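Type II restriction enzyme NgoMIV (Neisseria gonorrhoeae, PDB 1FIU) recognises the double-stranded DNA sequence 5'-GCCGGC-3' as a homotetramer and cleaves it after the first G, using two magnesium ions per subunit. Local coordinates at residues Arg145-Asp150 with Met177-Ala182; Trp188-Asp193 with Pro225-Ser230; Val219-Thr224 with Tyr242-Tyr247. All blocks are in the same frame, centred on the assembly; numbering follows the deposited sequence.

Contact 1: residues Arg145-Asp150 with Met177-Ala182; sequences RNLIAD and MPLLHA
R145 and L179 form an antiparallel hydrogen-bonded pair where strand 141-145 ends and strand 179-187 begins. R145 N donates to L179 O at 2.8 Å. L179 N returns a bond to R145 O at 2.9 Å, and both bonds are nearly straight. The two CB atoms lie on the same face of the sheet. The R145 side chain then runs away from L179 in an extended chain, and its NH1 donates to the carbonyls of A285 and V286 of the second subunit.

After R145 and before L179, side chains make the contact. With CG anti to its carbonyl carbon (chi1 -52°), L147 turns its branch point to 3.6 Å from M177 O. Both of its methyls reach the backbone of M177, with CD1 and CD2 each 3.4 Å from M177 O. CD2 also meets L179 CD1 at 4.2 Å, and these two leucine side chains cross at about a right angle. The contact sits at one end of the central mixed sheet of this PDDEXK-clan nuclease, away from the magnesium-binding residues. N146 and P178 lie side by side and point the same way. N146 ND2 rests 3.8 Å from P178 CG. The backbone of N146 bonds onward to D91, and that of P178 to Q109. Further along strand 179-187, H181 and A182 both face V143 in a classic beta bulge.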
loop_
_atom_site.group_PDB
_atom_site.type_symbol
_atom_site.label_atom_id
_atom_site.label_comp_id
_atom_site.label_asym_id
_atom_site.label_seq_id
_atom_site.Cartn_x
_atom_site.Cartn_y
_atom_site.Cartn_z
ATOM N N ARG I 145 5.825 11.440 -23.153
ATOM C CA ARG I 145 6.357 12.771 -23.478
ATOM C C ARG I 145 7.836 12.627 -23.819
ATOM O O ARG I 145 8.605 12.105 -23.026
ATOM C CB ARG I 145 6.242 13.731 -22.281
ATOM C CG ARG I 145 6.495 15.193 -22.675
ATOM C CD ARG I 145 6.449 16.133 -21.502
ATOM N NE ARG I 145 6.714 17.507 -21.927
ATOM C CZ ARG I 145 6.575 18.571 -21.146
ATOM N NH1 ARG I 145 6.169 18.424 -19.887
ATOM N NH2 ARG I 145 6.835 19.792 -21.621
ATOM N N ASN I 146 8.219 13.092 -25.006
ATOM C CA ASN I 146 9.612 13.062 -25.409
ATOM C C ASN I 146 10.357 14.174 -24.687
ATOM O O ASN I 146 9.768 15.172 -24.279
ATOM C CB ASN I 146 9.713 13.253 -26.923
ATOM C CG ASN I 146 9.345 11.998 -27.687
ATOM O OD1 ASN I 146 8.967 12.061 -28.864
ATOM N ND2 ASN I 146 9.474 10.844 -27.034
ATOM N N LEU I 147 11.662 13.997 -24.531
ATOM C CA LEU I 147 12.470 14.974 -23.816
ATOM C C LEU I 147 12.703 16.233 -24.627
ATOM O O LEU I 147 12.448 16.257 -25.829
ATOM C CB LEU I 147 13.770 14.317 -23.394
ATOM C CG LEU I 147 13.531 12.997 -22.647
ATOM C CD1 LEU I 147 14.859 12.463 -22.162
ATOM C CD2 LEU I 147 12.586 13.198 -21.437
ATOM N N ILE I 148 13.182 17.281 -23.967
ATOM C CA ILE I 148 13.356 18.553 -24.633
ATOM C C ILE I 148 14.772 19.100 -24.654
ATOM O O ILE I 148 15.601 18.812 -23.776
ATOM C CB ILE I 148 12.423 19.588 -24.017
ATOM C CG1 ILE I 148 12.905 19.969 -22.619
ATOM C CG2 ILE I 148 11.013 19.002 -23.947
ATOM C CD1 ILE I 148 12.035 20.991 -21.898
ATOM N N ALA I 149 15.045 19.895 -25.684
ATOM C CA ALA I 149 16.363 20.475 -25.837
ATOM C C ALA I 149 16.586 21.632 -24.871
ATOM O O ALA I 149 15.638 22.303 -24.406
ATOM C CB ALA I 149 16.540 20.961 -27.276
ATOM N N ASP I 150 17.852 21.899 -24.579
ATOM C CA ASP I 150 18.178 23.021 -23.714
ATOM C C ASP I 150 17.666 24.332 -24.329
ATOM O O ASP I 150 17.255 25.243 -23.617
ATOM C CB ASP I 150 19.694 23.086 -23.507
ATOM C CG ASP I 150 20.191 22.049 -22.525
ATOM O OD1 ASP I 150 19.372 21.230 -22.054
ATOM O OD2 ASP I 150 21.403 22.069 -22.229
ATOM N N MET I 177 15.543 8.650 -21.061
ATOM C CA MET I 177 14.432 8.139 -21.870
ATOM C C MET I 177 13.173 8.998 -21.790
ATOM O O MET I 177 13.079 9.888 -20.945
ATOM C CB MET I 177 14.099 6.731 -21.391
ATOM C CG MET I 177 15.278 5.767 -21.468
ATOM S SD MET I 177 15.263 4.590 -20.093
ATOM C CE MET I 177 15.802 5.685 -18.757
ATOM N N PRO I 178 12.179 8.728 -22.663
ATOM C CA PRO I 178 10.943 9.518 -22.625
ATOM C C PRO I 178 10.224 9.270 -21.303
ATOM O O PRO I 178 10.502 8.297 -20.621
ATOM C CB PRO I 178 10.131 8.976 -23.792
ATOM C CG PRO I 178 11.152 8.378 -24.694
ATOM C CD PRO I 178 12.139 7.753 -23.767
ATOM N N LEU I 179 9.292 10.150 -20.979
ATOM C CA LEU I 179 8.512 10.051 -19.741
ATOM C C LEU I 179 7.137 9.434 -19.997
ATOM O O LEU I 179 6.502 9.711 -21.010
ATOM C CB LEU I 179 8.322 11.451 -19.148
ATOM C CG LEU I 179 9.603 12.087 -18.569
ATOM C CD1 LEU I 179 9.533 13.613 -18.652
ATOM C CD2 LEU I 179 9.767 11.620 -17.108
ATOM N N LEU I 180 6.695 8.578 -19.076
ATOM C CA LEU I 180 5.367 7.968 -19.195
ATOM C C LEU I 180 4.383 8.987 -18.603
ATOM O O LEU I 180 4.463 9.322 -17.419
ATOM C CB LEU I 180 5.312 6.630 -18.437
ATOM C CG LEU I 180 3.943 5.926 -18.488
ATOM C CD1 LEU I 180 3.537 5.710 -19.948
ATOM C CD2 LEU I 180 3.998 4.596 -17.723
ATOM N N HIS I 181 3.468 9.489 -19.434
ATOM C CA HIS I 181 2.511 10.501 -18.999
ATOM C C HIS I 181 1.239 9.860 -18.458
ATOM O O HIS I 181 0.678 10.328 -17.458
ATOM C CB HIS I 181 2.143 11.414 -20.178
ATOM C CG HIS I 181 1.269 12.563 -19.790
ATOM N ND1 HIS I 181 -0.019 12.728 -20.262
ATOM C CD2 HIS I 181 1.506 13.596 -18.954
ATOM C CE1 HIS I 181 -0.530 13.825 -19.730
ATOM N NE2 HIS I 181 0.375 14.370 -18.940
ATOM N N ALA I 182 0.788 8.805 -19.118
ATOM C CA ALA I 182 -0.453 8.152 -18.702
ATOM C C ALA I 182 -0.567 6.691 -19.064
ATOM O O ALA I 182 -0.061 6.244 -20.107
ATOM C CB ALA I 182 -1.664 8.887 -19.320
#

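Contact 2: residues Trp188-Asp193 with Pro225-Ser230; sequences WTIRSD and PSRISS. With nucleotides of chain B; nucleotides of chain A; nucleotides of chain D.
I190 and R227 make the tightly packed part of this contact. I190 CG2 sits 3.4 Å from R227 O and also touches S230 OG. I190 CD1 lies over the backbone of I228. R227 O is shared within the helix, accepting from both S230 N and S230 OG. S192 CB and S230 CB then meet at 3.6 Å, beside the same helix turn. The helix, 225-232, is the connection of a beta-alpha-beta unit; the partner loop follows strand 179-187, which carries the magnesium ligand C186.

Toward the DNA the apolar packing ends and polar and charged groups take over. The guanidinium of R191 stacks on that of R227, with centres 4.0 Å apart and planes at 17°. R191 NH1 lies over the centre of the R227 group. The bend of R191 at chi2 (-59°) sets its CD 3.2 Å from O6 of DG4 of chain D and 3.3 Å from O6 of DG4 of chain A. Its NE donates to O6 and its NH2 to N7 of guanine DG4 of chain D. R191 NH1 bonds to I190 O from above the carbonyl plane, so all three nitrogens have an acceptor. R227 is extended from CG to NE; its NH2 makes a weak bond of 2.8 Å to O6 of DG4 of chain A. Its NH1 forms a salt bridge with D34, whose charge probably eases the repulsion between the two stacked cations.

One water on the DNA-facing side accepts from both S192 N and R227 NE and bridges the segments. S192, partly exposed, donates through OG to OP2 of DG4 of chain A at 2.7 Å. D193 OD2 accepts from N4 of cytosine DC1 of chain B at 3.1 Å.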
loop_
_atom_site.group_PDB
_atom_site.type_symbol
_atom_site.label_atom_id
_atom_site.label_comp_id
_atom_site.label_asym_id
_atom_site.label_seq_id
_atom_site.Cartn_x
_atom_site.Cartn_y
_atom_site.Cartn_z
ATOM N N TRP I 188 -14.038 -3.139 -22.568
ATOM C CA TRP I 188 -15.246 -3.018 -23.399
ATOM C C TRP I 188 -16.467 -3.279 -22.513
ATOM O O TRP I 188 -17.460 -2.529 -22.550
ATOM C CB TRP I 188 -15.155 -4.014 -24.562
ATOM C CG TRP I 188 -16.411 -4.116 -25.401
ATOM C CD1 TRP I 188 -17.158 -5.236 -25.606
ATOM C CD2 TRP I 188 -17.063 -3.055 -26.119
ATOM N NE1 TRP I 188 -18.247 -4.940 -26.404
ATOM C CE2 TRP I 188 -18.214 -3.614 -26.734
ATOM C CE3 TRP I 188 -16.791 -1.692 -26.296
ATOM C CZ2 TRP I 188 -19.094 -2.848 -27.513
ATOM C CZ3 TRP I 188 -17.663 -0.929 -27.068
ATOM C CH2 TRP I 188 -18.808 -1.518 -27.668
ATOM N N THR I 189 -16.383 -4.350 -21.732
ATOM C CA THR I 189 -17.424 -4.672 -20.741
ATOM C C THR I 189 -16.692 -5.062 -19.464
ATOM O O THR I 189 -15.480 -5.304 -19.474
ATOM C CB THR I 189 -18.306 -5.868 -21.148
ATOM O OG1 THR I 189 -17.501 -7.039 -21.257
ATOM C CG2 THR I 189 -19.011 -5.579 -22.484
ATOM N N ILE I 190 -17.442 -5.189 -18.371
ATOM C CA ILE I 190 -16.859 -5.533 -17.087
ATOM C C ILE I 190 -17.557 -6.716 -16.390
ATOM O O ILE I 190 -18.762 -6.905 -16.567
ATOM C CB ILE I 190 -16.984 -4.307 -16.114
ATOM C CG1 ILE I 190 -16.029 -3.185 -16.543
ATOM C CG2 ILE I 190 -16.777 -4.767 -14.638
ATOM C CD1 ILE I 190 -16.249 -1.875 -15.755
ATOM N N ARG I 191 -16.774 -7.535 -15.687
ATOM C CA ARG I 191 -17.303 -8.529 -14.752
ATOM C C ARG I 191 -16.472 -8.093 -13.530
ATOM O O ARG I 191 -15.263 -7.779 -13.669
ATOM C CB ARG I 191 -17.009 -9.980 -15.120
ATOM C CG ARG I 191 -17.871 -10.487 -16.288
ATOM C CD ARG I 191 -19.350 -10.392 -15.999
ATOM N NE ARG I 191 -20.119 -10.951 -17.113
ATOM C CZ ARG I 191 -20.562 -10.273 -18.170
ATOM N NH1 ARG I 191 -20.335 -8.963 -18.311
ATOM N NH2 ARG I 191 -21.236 -10.925 -19.117
ATOM N N SER I 192 -17.087 -8.059 -12.347
ATOM C CA SER I 192 -16.383 -7.560 -11.173
ATOM C C SER I 192 -15.103 -8.292 -10.779
ATOM O O SER I 192 -14.252 -7.708 -10.100
ATOM C CB SER I 192 -17.343 -7.482 -9.978
ATOM O OG SER I 192 -17.862 -8.762 -9.699
ATOM N N ASP I 193 -14.941 -9.548 -11.180
ATOM C CA ASP I 193 -13.730 -10.265 -10.836
ATOM C C ASP I 193 -12.554 -9.854 -11.713
ATOM O O ASP I 193 -11.481 -9.432 -11.216
ATOM C CB ASP I 193 -13.932 -11.794 -10.927
ATOM C CG ASP I 193 -14.371 -12.266 -12.320
ATOM O OD1 ASP I 193 -13.834 -13.291 -12.804
ATOM O OD2 ASP I 193 -15.251 -11.622 -12.918
ATOM N N PRO I 225 -24.240 0.621 -13.982
ATOM C CA PRO I 225 -23.546 1.320 -12.897
ATOM C C PRO I 225 -22.948 0.344 -11.886
ATOM O O PRO I 225 -21.863 0.591 -11.346
ATOM C CB PRO I 225 -24.657 2.183 -12.266
ATOM C CG PRO I 225 -25.469 2.573 -13.488
ATOM C CD PRO I 225 -25.549 1.258 -14.262
ATOM N N SER I 226 -23.646 -0.764 -11.615
ATOM C CA SER I 226 -23.133 -1.726 -10.640
ATOM C C SER I 226 -21.789 -2.298 -11.071
ATOM O O SER I 226 -20.862 -2.354 -10.265
ATOM C CB SER I 226 -24.140 -2.870 -10.395
ATOM O OG SER I 226 -24.374 -3.610 -11.570
ATOM N N ARG I 227 -21.666 -2.710 -12.329
ATOM C CA ARG I 227 -20.397 -3.270 -12.787
ATOM C C ARG I 227 -19.326 -2.187 -12.902
ATOM O O ARG I 227 -18.160 -2.423 -12.570
ATOM C CB ARG I 227 -20.607 -4.019 -14.105
ATOM C CG ARG I 227 -21.028 -5.477 -13.852
ATOM C CD ARG I 227 -21.631 -6.156 -15.072
ATOM N NE ARG I 227 -21.801 -7.572 -14.789
ATOM C CZ ARG I 227 -22.686 -8.368 -15.386
ATOM N NH1 ARG I 227 -23.507 -7.898 -16.312
ATOM N NH2 ARG I 227 -22.734 -9.646 -15.062
ATOM N N ILE I 228 -19.714 -0.997 -13.337
ATOM C CA ILE I 228 -18.751 0.104 -13.404
ATOM C C ILE I 228 -18.200 0.363 -11.983
ATOM O O ILE I 228 -16.980 0.591 -11.798
ATOM C CB ILE I 228 -19.430 1.404 -13.895
ATOM C CG1 ILE I 228 -19.877 1.239 -15.347
ATOM C CG2 ILE I 228 -18.483 2.619 -13.702
ATOM C CD1 ILE I 228 -20.875 2.298 -15.763
ATOM N N SER I 229 -19.082 0.315 -10.979
ATOM C CA SER I 229 -18.684 0.600 -9.601
ATOM C C SER I 229 -17.618 -0.338 -9.039
ATOM O O SER I 229 -16.891 0.050 -8.114
ATOM C CB SER I 229 -19.921 0.615 -8.666
ATOM O OG SER I 229 -20.323 -0.710 -8.317
ATOM N N SER I 230 -17.509 -1.547 -9.604
ATOM C CA SER I 230 -16.524 -2.514 -9.125
ATOM C C SER I 230 -15.082 -2.022 -9.357
ATOM O O SER I 230 -14.170 -2.527 -8.739
ATOM C CB SER I 230 -16.726 -3.900 -9.760
ATOM O OG SER I 230 -16.448 -3.915 -11.146
ATOM O OP3 DC B 1 -15.263 -14.269 -7.077
ATOM P P DC B 1 -14.353 -15.425 -7.433
ATOM O OP1 DC B 1 -13.168 -15.043 -8.305
ATOM O OP2 DC B 1 -13.977 -16.252 -6.245
ATOM O "O5'" DC B 1 -15.270 -16.386 -8.371
ATOM C "C5'" DC B 1 -16.038 -17.431 -7.782
ATOM C "C4'" DC B 1 -16.479 -18.400 -8.846
ATOM O "O4'" DC B 1 -17.543 -17.737 -9.579
ATOM C "C3'" DC B 1 -15.407 -18.718 -9.889
ATOM O "O3'" DC B 1 -14.747 -19.933 -9.610
ATOM C "C2'" DC B 1 -16.185 -18.845 -11.191
ATOM C "C1'" DC B 1 -17.480 -18.092 -10.965
ATOM N N1 DC B 1 -17.425 -16.843 -11.743
ATOM C C2 DC B 1 -17.945 -16.838 -13.056
ATOM O O2 DC B 1 -18.401 -17.890 -13.519
ATOM N N3 DC B 1 -17.923 -15.694 -13.774
ATOM C C4 DC B 1 -17.409 -14.579 -13.243
ATOM N N4 DC B 1 -17.459 -13.460 -13.983
ATOM C C5 DC B 1 -16.841 -14.555 -11.931
ATOM C C6 DC B 1 -16.873 -15.700 -11.213
ATOM P P DG A 4 -20.834 -9.444 -7.667
ATOM O OP1 DG A 4 -21.751 -9.194 -6.521
ATOM O OP2 DG A 4 -20.019 -8.313 -8.213
ATOM O "O5'" DG A 4 -19.855 -10.612 -7.226
ATOM C "C5'" DG A 4 -20.347 -11.743 -6.501
ATOM C "C4'" DG A 4 -19.730 -13.018 -7.035
ATOM O "O4'" DG A 4 -20.193 -13.264 -8.384
ATOM C "C3'" DG A 4 -18.200 -13.025 -7.116
ATOM O "O3'" DG A 4 -17.759 -14.365 -6.898
ATOM C "C2'" DG A 4 -17.929 -12.673 -8.575
ATOM C "C1'" DG A 4 -19.079 -13.379 -9.270
ATOM N N9 DG A 4 -19.500 -12.798 -10.538
ATOM C C8 DG A 4 -19.384 -11.493 -10.952
ATOM N N7 DG A 4 -19.986 -11.272 -12.095
ATOM C C5 DG A 4 -20.499 -12.509 -12.463
ATOM C C6 DG A 4 -21.286 -12.878 -13.581
ATOM O O6 DG A 4 -21.735 -12.153 -14.470
ATOM N N1 DG A 4 -21.570 -14.245 -13.579
ATOM C C2 DG A 4 -21.178 -15.134 -12.608
ATOM N N2 DG A 4 -21.509 -16.420 -12.802
ATOM N N3 DG A 4 -20.493 -14.787 -11.528
ATOM C C4 DG A 4 -20.180 -13.466 -11.532
ATOM P P DG D 4 -22.460 -13.714 -24.578
ATOM O OP1 DG D 4 -23.153 -14.108 -25.836
ATOM O OP2 DG D 4 -22.961 -12.569 -23.793
ATOM O "O5'" DG D 4 -22.421 -14.985 -23.635
ATOM C "C5'" DG D 4 -21.742 -16.155 -24.071
ATOM C "C4'" DG D 4 -21.829 -17.229 -23.014
ATOM O "O4'" DG D 4 -21.021 -16.854 -21.862
ATOM C "C3'" DG D 4 -23.238 -17.518 -22.487
ATOM O "O3'" DG D 4 -23.374 -18.940 -22.392
ATOM C "C2'" DG D 4 -23.247 -16.857 -21.112
ATOM C "C1'" DG D 4 -21.792 -16.986 -20.671
ATOM N N9 DG D 4 -21.357 -15.934 -19.758
ATOM C C8 DG D 4 -21.554 -14.581 -19.912
ATOM N N7 DG D 4 -21.019 -13.875 -18.951
ATOM C C5 DG D 4 -20.444 -14.818 -18.112
ATOM C C6 DG D 4 -19.733 -14.649 -16.898
ATOM O O6 DG D 4 -19.443 -13.594 -16.326
ATOM N N1 DG D 4 -19.344 -15.871 -16.352
ATOM C C2 DG D 4 -19.580 -17.090 -16.911
ATOM N N2 DG D 4 -19.083 -18.158 -16.244
ATOM N N3 DG D 4 -20.250 -17.260 -18.056
ATOM C C4 DG D 4 -20.653 -16.092 -18.590
HETATM O O HOH W 1 -19.975 -8.577 -12.760
#

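Contact 3: residues Val219-Thr224 with Tyr242-Tyr247; sequences VTAEPT and YHFALY
V219 and T220 pair with Y242 and H243 as neighbouring parallel strands of a beta-alpha-beta unit, where both strands end. T220 N donates to Y242 O at 3.0 Å, and F244 N to T220 O at 2.9 Å. V219 CA adds a CA-H...O contact to Y242 O. On one face V219 CG2 meets Y242 CB at 4.2 Å, and these side chains cross obliquely. The tyrosine ring leads away from V219, and its OH bonds to D283.

On the other face, H243 CG is anti to the backbone N (chi1 -166°), and the imidazole extends past the end of the neighbouring strand. There H243 NE2 donates to E222 O at 2.8 Å. The acceptor lies in the ring plane, but the donor stands above the carbonyl plane. T220 O lies over one face of the same ring, offset toward the rim.

F244 packs against A221. A221 CB sits over the ring face in a CH-pi contact, 3.7 Å from the centroid. A245 CB covers the opposite face, so the phenyl ring is held between two alanines.

The turn after T220 has its own bonds. T220 OG1 accepts from E222 N in an ST turn and also bonds to K187 O. E222 OE1 accepts from T224 OG1 at 2.8 Å and from T224 N, which approach from opposite faces of the carboxylate. E222 OE2 takes I190 N. T224 is the N-cap of helix 225-232, whose passage from strand 215-220 to strand 240-243 makes the arrangement a beta-alpha-beta crossover.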
loop_
_atom_site.group_PDB
_atom_site.type_symbol
_atom_site.label_atom_id
_atom_site.label_comp_id
_atom_site.label_asym_id
_atom_site.label_seq_id
_atom_site.Cartn_x
_atom_site.Cartn_y
_atom_site.Cartn_z
ATOM N N VAL I 219 -11.063 3.363 -19.109
ATOM C CA VAL I 219 -12.154 3.792 -20.009
ATOM C C VAL I 219 -12.985 2.531 -20.247
ATOM O O VAL I 219 -12.441 1.470 -20.511
ATOM C CB VAL I 219 -11.614 4.300 -21.373
ATOM C CG1 VAL I 219 -12.811 4.612 -22.328
ATOM C CG2 VAL I 219 -10.766 5.563 -21.152
ATOM N N THR I 220 -14.308 2.645 -20.161
ATOM C CA THR I 220 -15.138 1.458 -20.321
ATOM C C THR I 220 -16.435 1.716 -21.079
ATOM O O THR I 220 -16.937 2.844 -21.106
ATOM C CB THR I 220 -15.473 0.864 -18.904
ATOM O OG1 THR I 220 -16.097 -0.419 -19.049
ATOM C CG2 THR I 220 -16.403 1.805 -18.122
ATOM N N ALA I 221 -16.965 0.662 -21.710
ATOM C CA ALA I 221 -18.251 0.781 -22.389
ATOM C C ALA I 221 -19.277 -0.063 -21.626
ATOM O O ALA I 221 -20.367 -0.316 -22.131
ATOM C CB ALA I 221 -18.159 0.330 -23.838
ATOM N N GLU I 222 -18.934 -0.488 -20.408
ATOM C CA GLU I 222 -19.878 -1.283 -19.596
ATOM C C GLU I 222 -21.160 -0.466 -19.372
ATOM O O GLU I 222 -21.115 0.677 -18.898
ATOM C CB GLU I 222 -19.225 -1.659 -18.255
ATOM C CG GLU I 222 -20.221 -2.226 -17.216
ATOM C CD GLU I 222 -20.959 -3.451 -17.732
ATOM O OE1 GLU I 222 -22.151 -3.603 -17.383
ATOM O OE2 GLU I 222 -20.356 -4.269 -18.470
ATOM N N PRO I 223 -22.340 -1.053 -19.657
ATOM C CA PRO I 223 -23.559 -0.260 -19.457
ATOM C C PRO I 223 -24.107 -0.110 -18.036
ATOM O O PRO I 223 -24.789 0.876 -17.731
ATOM C CB PRO I 223 -24.578 -0.958 -20.381
ATOM C CG PRO I 223 -24.156 -2.381 -20.313
ATOM C CD PRO I 223 -22.620 -2.289 -20.408
ATOM N N THR I 224 -23.812 -1.061 -17.160
ATOM C CA THR I 224 -24.387 -0.983 -15.821
ATOM C C THR I 224 -23.590 -0.285 -14.727
ATOM O O THR I 224 -22.404 -0.548 -14.550
ATOM C CB THR I 224 -24.775 -2.394 -15.290
ATOM O OG1 THR I 224 -23.605 -3.199 -15.078
ATOM C CG2 THR I 224 -25.698 -3.092 -16.285
ATOM N N TYR I 242 -13.672 6.591 -16.944
ATOM C CA TYR I 242 -14.353 7.368 -17.975
ATOM C C TYR I 242 -15.264 6.451 -18.784
ATOM O O TYR I 242 -14.821 5.412 -19.247
ATOM C CB TYR I 242 -13.316 8.018 -18.899
ATOM C CG TYR I 242 -12.442 8.996 -18.140
ATOM C CD1 TYR I 242 -11.412 8.543 -17.308
ATOM C CD2 TYR I 242 -12.681 10.371 -18.221
ATOM C CE1 TYR I 242 -10.627 9.454 -16.557
ATOM C CE2 TYR I 242 -11.903 11.288 -17.478
ATOM C CZ TYR I 242 -10.880 10.814 -16.647
ATOM O OH TYR I 242 -10.146 11.719 -15.908
ATOM N N HIS I 243 -16.535 6.844 -18.926
ATOM C CA HIS I 243 -17.519 6.040 -19.638
ATOM C C HIS I 243 -17.602 6.472 -21.102
ATOM O O HIS I 243 -17.597 7.677 -21.406
ATOM C CB HIS I 243 -18.908 6.191 -18.970
ATOM C CG HIS I 243 -19.901 5.152 -19.410
ATOM N ND1 HIS I 243 -20.807 5.365 -20.428
ATOM C CD2 HIS I 243 -20.066 3.865 -19.021
ATOM C CE1 HIS I 243 -21.485 4.247 -20.652
ATOM N NE2 HIS I 243 -21.055 3.321 -19.811
ATOM N N PHE I 244 -17.715 5.491 -21.997
ATOM C CA PHE I 244 -17.764 5.776 -23.424
ATOM C C PHE I 244 -18.981 6.571 -23.888
ATOM O O PHE I 244 -18.955 7.170 -24.966
ATOM C CB PHE I 244 -17.645 4.472 -24.244
ATOM C CG PHE I 244 -18.969 3.851 -24.630
ATOM C CD1 PHE I 244 -19.284 3.658 -25.974
ATOM C CD2 PHE I 244 -19.882 3.416 -23.655
ATOM C CE1 PHE I 244 -20.478 3.030 -26.348
ATOM C CE2 PHE I 244 -21.083 2.787 -24.030
ATOM C CZ PHE I 244 -21.371 2.598 -25.371
ATOM N N ALA I 245 -20.029 6.608 -23.065
ATOM C CA ALA I 245 -21.246 7.336 -23.444
ATOM C C ALA I 245 -21.993 7.733 -22.183
ATOM O O ALA I 245 -23.134 7.329 -21.944
ATOM C CB ALA I 245 -22.119 6.435 -24.333
ATOM N N LEU I 246 -21.363 8.575 -21.387
ATOM C CA LEU I 246 -21.949 8.944 -20.118
ATOM C C LEU I 246 -23.294 9.661 -20.179
ATOM O O LEU I 246 -24.188 9.342 -19.392
ATOM C CB LEU I 246 -20.962 9.800 -19.312
ATOM C CG LEU I 246 -21.354 9.912 -17.828
ATOM C CD1 LEU I 246 -20.884 8.683 -17.050
ATOM C CD2 LEU I 246 -20.750 11.154 -17.234
ATOM N N TYR I 247 -23.412 10.627 -21.088
ATOM C CA TYR I 247 -24.640 11.409 -21.227
ATOM C C TYR I 247 -25.817 10.509 -21.576
ATOM O O TYR I 247 -26.916 10.672 -21.030
ATOM C CB TYR I 247 -24.467 12.469 -22.312
ATOM C CG TYR I 247 -23.224 13.331 -22.129
ATOM C CD1 TYR I 247 -22.552 13.848 -23.241
ATOM C CD2 TYR I 247 -22.707 13.585 -20.857
ATOM C CE1 TYR I 247 -21.383 14.591 -23.093
ATOM C CE2 TYR I 247 -21.530 14.333 -20.691
ATOM C CZ TYR I 247 -20.876 14.825 -21.818
ATOM O OH TYR I 247 -19.693 15.522 -21.687
#

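Contacts 2 and 3 are buried, share one side of the chain, and have centres 10 Å apart. Contact 1 is partly buried on the opposite side, with its centre about 34 Å from that of contact 2 and 30 Å from that of contact 3. Contacts 1 and 3 belong to the same mixed sheet, but the first joins antiparallel strands and the third parallel ones. Both also touch the second subunit. Contacts 2 and 3 share the beta-alpha-beta unit 215-243 and meet directly, where W188 O lies 3.2 Å from A221 CB. Their chemistry differs: contact 2 is charged where it reads DNA, while contacts 1 and 3 combine backbone pairing with apolar packing.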